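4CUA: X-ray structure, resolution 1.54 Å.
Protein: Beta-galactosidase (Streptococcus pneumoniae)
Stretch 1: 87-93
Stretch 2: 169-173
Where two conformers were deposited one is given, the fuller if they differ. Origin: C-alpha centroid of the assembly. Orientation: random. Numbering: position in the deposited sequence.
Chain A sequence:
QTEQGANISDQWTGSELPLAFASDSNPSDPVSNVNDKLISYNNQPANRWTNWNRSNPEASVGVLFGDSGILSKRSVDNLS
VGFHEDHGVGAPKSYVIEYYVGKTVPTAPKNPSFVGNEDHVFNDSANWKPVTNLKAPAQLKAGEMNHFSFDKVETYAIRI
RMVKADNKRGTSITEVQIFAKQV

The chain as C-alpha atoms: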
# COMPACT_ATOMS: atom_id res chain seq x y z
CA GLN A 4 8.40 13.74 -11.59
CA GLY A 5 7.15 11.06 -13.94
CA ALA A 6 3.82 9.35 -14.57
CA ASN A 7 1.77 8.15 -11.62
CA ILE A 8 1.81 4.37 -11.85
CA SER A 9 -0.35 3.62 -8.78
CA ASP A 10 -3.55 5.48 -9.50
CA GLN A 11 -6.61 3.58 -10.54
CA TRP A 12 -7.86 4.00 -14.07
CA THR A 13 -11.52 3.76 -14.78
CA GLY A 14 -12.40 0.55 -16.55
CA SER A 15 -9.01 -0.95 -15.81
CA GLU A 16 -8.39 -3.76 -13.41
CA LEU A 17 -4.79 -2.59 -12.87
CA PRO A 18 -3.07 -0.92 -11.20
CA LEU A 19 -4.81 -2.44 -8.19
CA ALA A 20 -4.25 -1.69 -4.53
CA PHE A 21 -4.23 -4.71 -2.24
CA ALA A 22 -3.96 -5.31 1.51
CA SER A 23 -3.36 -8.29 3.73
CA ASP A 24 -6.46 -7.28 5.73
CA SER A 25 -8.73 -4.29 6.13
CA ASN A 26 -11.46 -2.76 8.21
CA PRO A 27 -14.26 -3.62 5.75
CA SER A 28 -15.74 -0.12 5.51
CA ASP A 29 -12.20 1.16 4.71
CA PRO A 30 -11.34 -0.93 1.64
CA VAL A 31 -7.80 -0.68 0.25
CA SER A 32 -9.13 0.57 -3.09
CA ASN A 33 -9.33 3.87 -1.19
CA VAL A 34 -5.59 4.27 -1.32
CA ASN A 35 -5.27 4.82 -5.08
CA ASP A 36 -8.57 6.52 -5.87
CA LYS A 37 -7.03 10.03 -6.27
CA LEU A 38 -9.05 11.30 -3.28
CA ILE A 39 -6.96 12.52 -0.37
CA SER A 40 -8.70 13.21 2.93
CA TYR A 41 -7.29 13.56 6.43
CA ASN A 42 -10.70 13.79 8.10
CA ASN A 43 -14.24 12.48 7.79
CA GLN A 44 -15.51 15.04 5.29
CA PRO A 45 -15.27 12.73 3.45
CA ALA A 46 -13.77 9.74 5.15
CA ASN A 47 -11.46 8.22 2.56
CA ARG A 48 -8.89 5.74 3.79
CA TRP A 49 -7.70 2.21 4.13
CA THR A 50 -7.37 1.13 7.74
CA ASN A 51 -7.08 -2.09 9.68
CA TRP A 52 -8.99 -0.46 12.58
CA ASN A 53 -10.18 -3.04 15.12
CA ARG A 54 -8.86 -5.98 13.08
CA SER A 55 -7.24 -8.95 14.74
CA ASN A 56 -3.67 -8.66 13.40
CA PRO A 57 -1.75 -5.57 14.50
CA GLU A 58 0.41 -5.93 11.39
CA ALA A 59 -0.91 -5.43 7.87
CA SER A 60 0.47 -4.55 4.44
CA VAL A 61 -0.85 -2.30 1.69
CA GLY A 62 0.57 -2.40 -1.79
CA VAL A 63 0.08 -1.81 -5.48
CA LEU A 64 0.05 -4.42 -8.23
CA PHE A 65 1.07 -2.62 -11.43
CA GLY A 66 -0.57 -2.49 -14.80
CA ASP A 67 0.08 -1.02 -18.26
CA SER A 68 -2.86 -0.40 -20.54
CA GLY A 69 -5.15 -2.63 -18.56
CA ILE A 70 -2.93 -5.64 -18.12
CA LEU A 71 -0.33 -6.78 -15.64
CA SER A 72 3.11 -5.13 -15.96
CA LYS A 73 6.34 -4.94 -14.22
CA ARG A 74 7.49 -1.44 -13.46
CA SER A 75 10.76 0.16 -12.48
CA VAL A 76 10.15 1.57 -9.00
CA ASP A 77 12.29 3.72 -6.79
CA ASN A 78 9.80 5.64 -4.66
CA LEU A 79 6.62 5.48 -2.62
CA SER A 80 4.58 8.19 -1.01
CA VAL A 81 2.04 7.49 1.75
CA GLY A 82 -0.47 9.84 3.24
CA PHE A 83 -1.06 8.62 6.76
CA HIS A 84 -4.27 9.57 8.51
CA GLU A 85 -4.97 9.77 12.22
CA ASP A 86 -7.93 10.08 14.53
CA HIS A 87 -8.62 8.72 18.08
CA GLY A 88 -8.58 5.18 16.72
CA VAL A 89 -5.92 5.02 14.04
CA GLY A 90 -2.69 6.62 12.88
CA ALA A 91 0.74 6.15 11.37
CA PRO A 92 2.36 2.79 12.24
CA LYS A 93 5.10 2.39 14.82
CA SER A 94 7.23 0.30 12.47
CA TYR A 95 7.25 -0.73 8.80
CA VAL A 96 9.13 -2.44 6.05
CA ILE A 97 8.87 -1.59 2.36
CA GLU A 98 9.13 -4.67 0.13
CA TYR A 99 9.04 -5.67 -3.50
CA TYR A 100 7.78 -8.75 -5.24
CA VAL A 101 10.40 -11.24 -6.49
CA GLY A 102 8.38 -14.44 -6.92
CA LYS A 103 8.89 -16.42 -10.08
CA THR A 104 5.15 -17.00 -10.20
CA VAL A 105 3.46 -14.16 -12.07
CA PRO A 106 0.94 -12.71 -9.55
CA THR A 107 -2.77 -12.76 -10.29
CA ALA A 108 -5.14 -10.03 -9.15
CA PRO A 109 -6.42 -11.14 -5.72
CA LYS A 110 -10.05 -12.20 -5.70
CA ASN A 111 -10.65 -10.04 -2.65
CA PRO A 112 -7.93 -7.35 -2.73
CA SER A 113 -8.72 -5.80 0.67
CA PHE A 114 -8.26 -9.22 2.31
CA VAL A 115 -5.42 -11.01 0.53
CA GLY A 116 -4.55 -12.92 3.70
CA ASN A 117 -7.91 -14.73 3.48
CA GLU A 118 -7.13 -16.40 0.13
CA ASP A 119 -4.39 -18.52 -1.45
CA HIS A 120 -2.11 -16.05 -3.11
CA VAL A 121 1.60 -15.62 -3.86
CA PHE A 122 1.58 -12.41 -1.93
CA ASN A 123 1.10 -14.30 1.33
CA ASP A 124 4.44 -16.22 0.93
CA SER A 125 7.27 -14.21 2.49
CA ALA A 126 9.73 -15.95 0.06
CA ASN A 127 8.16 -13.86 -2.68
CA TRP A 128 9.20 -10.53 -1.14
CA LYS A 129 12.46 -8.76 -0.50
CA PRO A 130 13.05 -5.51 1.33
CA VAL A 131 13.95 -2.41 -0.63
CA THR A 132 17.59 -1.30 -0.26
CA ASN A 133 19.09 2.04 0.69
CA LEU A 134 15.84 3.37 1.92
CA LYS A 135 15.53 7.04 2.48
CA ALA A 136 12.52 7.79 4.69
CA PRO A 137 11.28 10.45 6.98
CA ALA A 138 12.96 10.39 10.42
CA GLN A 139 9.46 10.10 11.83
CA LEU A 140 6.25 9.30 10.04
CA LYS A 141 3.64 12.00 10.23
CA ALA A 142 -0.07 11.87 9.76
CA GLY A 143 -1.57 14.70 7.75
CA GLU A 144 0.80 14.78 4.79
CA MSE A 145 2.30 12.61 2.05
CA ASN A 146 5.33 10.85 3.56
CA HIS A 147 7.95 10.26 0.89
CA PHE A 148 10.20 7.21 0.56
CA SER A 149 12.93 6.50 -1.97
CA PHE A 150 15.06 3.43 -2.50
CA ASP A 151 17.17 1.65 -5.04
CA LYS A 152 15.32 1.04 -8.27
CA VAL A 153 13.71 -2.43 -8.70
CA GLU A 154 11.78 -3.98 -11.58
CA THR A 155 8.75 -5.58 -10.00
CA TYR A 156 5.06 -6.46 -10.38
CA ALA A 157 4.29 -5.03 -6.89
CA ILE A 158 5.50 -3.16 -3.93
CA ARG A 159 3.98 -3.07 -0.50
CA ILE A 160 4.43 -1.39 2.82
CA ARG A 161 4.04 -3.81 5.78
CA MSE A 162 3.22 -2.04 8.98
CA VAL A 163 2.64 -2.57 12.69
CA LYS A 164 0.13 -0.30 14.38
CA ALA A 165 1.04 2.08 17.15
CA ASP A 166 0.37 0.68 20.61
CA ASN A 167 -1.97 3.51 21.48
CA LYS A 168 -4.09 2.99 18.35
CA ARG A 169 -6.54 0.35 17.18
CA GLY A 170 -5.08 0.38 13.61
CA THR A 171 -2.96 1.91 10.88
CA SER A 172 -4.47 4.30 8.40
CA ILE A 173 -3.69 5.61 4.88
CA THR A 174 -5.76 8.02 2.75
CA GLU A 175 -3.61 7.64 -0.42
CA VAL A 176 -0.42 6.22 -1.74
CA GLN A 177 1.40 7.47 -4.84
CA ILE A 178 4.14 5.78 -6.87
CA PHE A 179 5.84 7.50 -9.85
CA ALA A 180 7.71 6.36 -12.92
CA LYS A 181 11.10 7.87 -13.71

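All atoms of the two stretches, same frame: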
# COMPACT_ATOMS: atom_id res chain seq x y z
N HIS A 87 -8.76 9.37 16.77
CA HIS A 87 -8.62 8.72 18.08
C HIS A 87 -8.23 7.25 17.94
O HIS A 87 -7.46 6.72 18.75
CB HIS A 87 -9.92 8.85 18.89
CG HIS A 87 -9.84 8.25 20.25
ND1 HIS A 87 -9.01 8.73 21.24
CD2 HIS A 87 -10.53 7.21 20.81
CE1 HIS A 87 -9.16 8.00 22.34
NE2 HIS A 87 -10.07 7.07 22.10
N GLY A 88 -8.74 6.60 16.90
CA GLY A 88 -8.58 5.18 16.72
C GLY A 88 -7.49 4.59 15.85
O GLY A 88 -7.13 3.45 16.00
N VAL A 89 -6.92 5.45 14.95
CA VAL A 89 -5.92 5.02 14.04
C VAL A 89 -4.84 6.07 13.86
O VAL A 89 -5.07 7.24 14.22
CB VAL A 89 -6.53 4.74 12.61
CG1 VAL A 89 -7.51 3.57 12.68
CG2 VAL A 89 -7.15 5.94 11.97
N GLY A 90 -3.74 5.67 13.26
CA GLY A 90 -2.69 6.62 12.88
C GLY A 90 -1.58 5.97 12.14
O GLY A 90 -1.67 4.85 11.65
N ALA A 91 -0.47 6.70 11.99
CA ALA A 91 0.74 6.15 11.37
C ALA A 91 1.21 4.92 12.18
O ALA A 91 0.96 4.83 13.39
CB ALA A 91 1.80 7.24 11.38
N PRO A 92 1.91 4.00 11.53
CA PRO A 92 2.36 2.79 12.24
C PRO A 92 3.61 3.08 13.08
O PRO A 92 4.31 4.05 12.83
CB PRO A 92 2.70 1.85 11.11
CG PRO A 92 3.07 2.76 9.92
CD PRO A 92 2.24 3.98 10.10
N LYS A 93 3.86 2.23 14.05
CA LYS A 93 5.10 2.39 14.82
C LYS A 93 6.30 1.80 14.11
O LYS A 93 7.42 2.18 14.44
CB LYS A 93 4.95 1.76 16.22
CG LYS A 93 4.80 0.25 16.25
CD LYS A 93 4.79 -0.27 17.71
CE LYS A 93 4.58 -1.76 17.77
NZ LYS A 93 4.73 -2.20 19.23
N ARG A 169 -5.86 1.58 17.49
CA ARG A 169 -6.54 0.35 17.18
C ARG A 169 -6.29 -0.06 15.67
O ARG A 169 -6.81 -1.06 15.19
CB ARG A 169 -8.02 0.48 17.49
CG ARG A 169 -8.34 0.65 19.01
CD ARG A 169 -9.78 0.94 19.26
NE ARG A 169 -10.60 -0.29 19.10
CZ ARG A 169 -11.93 -0.30 19.11
NH1 ARG A 169 -12.63 0.79 19.31
NH2 ARG A 169 -12.55 -1.47 18.96
N GLY A 170 -5.47 0.75 14.96
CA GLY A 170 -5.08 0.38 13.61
C GLY A 170 -4.21 1.43 12.98
O GLY A 170 -3.98 2.49 13.55
N THR A 171 -3.75 1.06 11.76
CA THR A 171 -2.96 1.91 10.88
C THR A 171 -3.92 2.45 9.85
O THR A 171 -4.94 1.84 9.54
CB THR A 171 -1.84 1.12 10.24
OG1 THR A 171 -1.02 0.62 11.32
CG2 THR A 171 -0.96 2.01 9.37
N SER A 172 -3.59 3.62 9.32
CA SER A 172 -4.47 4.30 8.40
C SER A 172 -3.75 5.09 7.29
O SER A 172 -2.84 5.86 7.56
CB SER A 172 -5.35 5.26 9.19
OG SER A 172 -6.26 6.02 8.39
N ILE A 173 -4.25 4.98 6.08
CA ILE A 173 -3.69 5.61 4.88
C ILE A 173 -4.81 6.14 4.01
O ILE A 173 -5.67 5.39 3.58
CB ILE A 173 -2.89 4.59 4.07
CG1 ILE A 173 -1.66 4.10 4.83
CG2 ILE A 173 -2.45 5.18 2.71
CD1 ILE A 173 -0.97 2.90 4.17
O HOH W 1 -1.19 3.06 14.29

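The contact between 87-93 and 169-173 is made mostly by backbone, and three of its residues, Gly88, Gly90 and Gly170, are glycines. The end-to-end directions of the segments differ by 64°, yet their CA atoms pair in step: Gly88 with Arg169, Val89 with Gly170, Gly90 with Thr171. Only the last of these pairs forms a beta bridge, and it stands alone. Together the two segments bury 329 Å².

Arg169 opens the series with the shortest of the cross-segment hydrogen bonds: its N donates to Gly88 O at 2.7 Å, with an angle of 152° at the hydrogen. The bond uses the main chain alone; Arg169 CB stays 3.4 Å from Gly88 O while the rest of the side chain leads away. The CA-to-CB bond points sideways, and the guanidinium NH2 is bonded elsewhere in the structure. The rule here is a division within one residue: the amide binds the neighbouring segment while the charged group stays outside the contact.

Gly170 and Val89 make the closest CA pair, Gly170 CA lying 4.7 Å from Val89 CA. The Gly170 carbonyl serves several partners. Gly90 N donates to Gly170 O at 3.2 Å and 151°, and Val89 CA approaches the same Gly170 O at 3.2 Å in a CA-H...O contact, a weaker polar interaction that uses the slightly acidic alpha hydrogen. Water 1 has its O 2.9 Å from both Gly170 O and Ala91 O, placed to donate to either, so it can link the segments. An ideal CB on Gly170 would lie 3.6 Å from Val89 CG1, close but not in itself a clash, so the geometry does not show that glycine is required.

Thr171 pairs with Gly90 in the bridge, with Thr171 CA and Gly90 CA 5.1 Å apart. Thr171 CA makes the second CA-H...O contact, reaching Gly90 O at 3.3 Å with a favourable 153° at the hydrogen. Although its CA-to-CB bond points away overall, the side chain still contributes: with chi1 in the m well, Thr171 CG2 packs at 3.8 Å against Pro92 CD, an aliphatic contact that adds hydrocarbon beside the backbone hydrogen bonds.

Ser172 adds the last hydrogen bond. Its N donates to Gly90 O at 3.3 Å, but the 135° angle makes this a weak bond. Gly90 thus uses both its N and its O across the contact. The CA-to-CB bond of Ser172 points toward the other segment, and Ser172 CB meets Val89 CG2 at 3.4 Å, a tight carbon contact between two buried residues. The hydroxyl OG is hydrogen-bonded elsewhere in the structure, so its polarity is satisfied even though its CB packs against a valine methyl.

Ile173 continues the strand but lies beyond contact range. The pattern is economical: backbone hydrogen bonds accompany the register, while Val89 and Pro92 supply hydrocarbon for Ser172 and Thr171 to pack against.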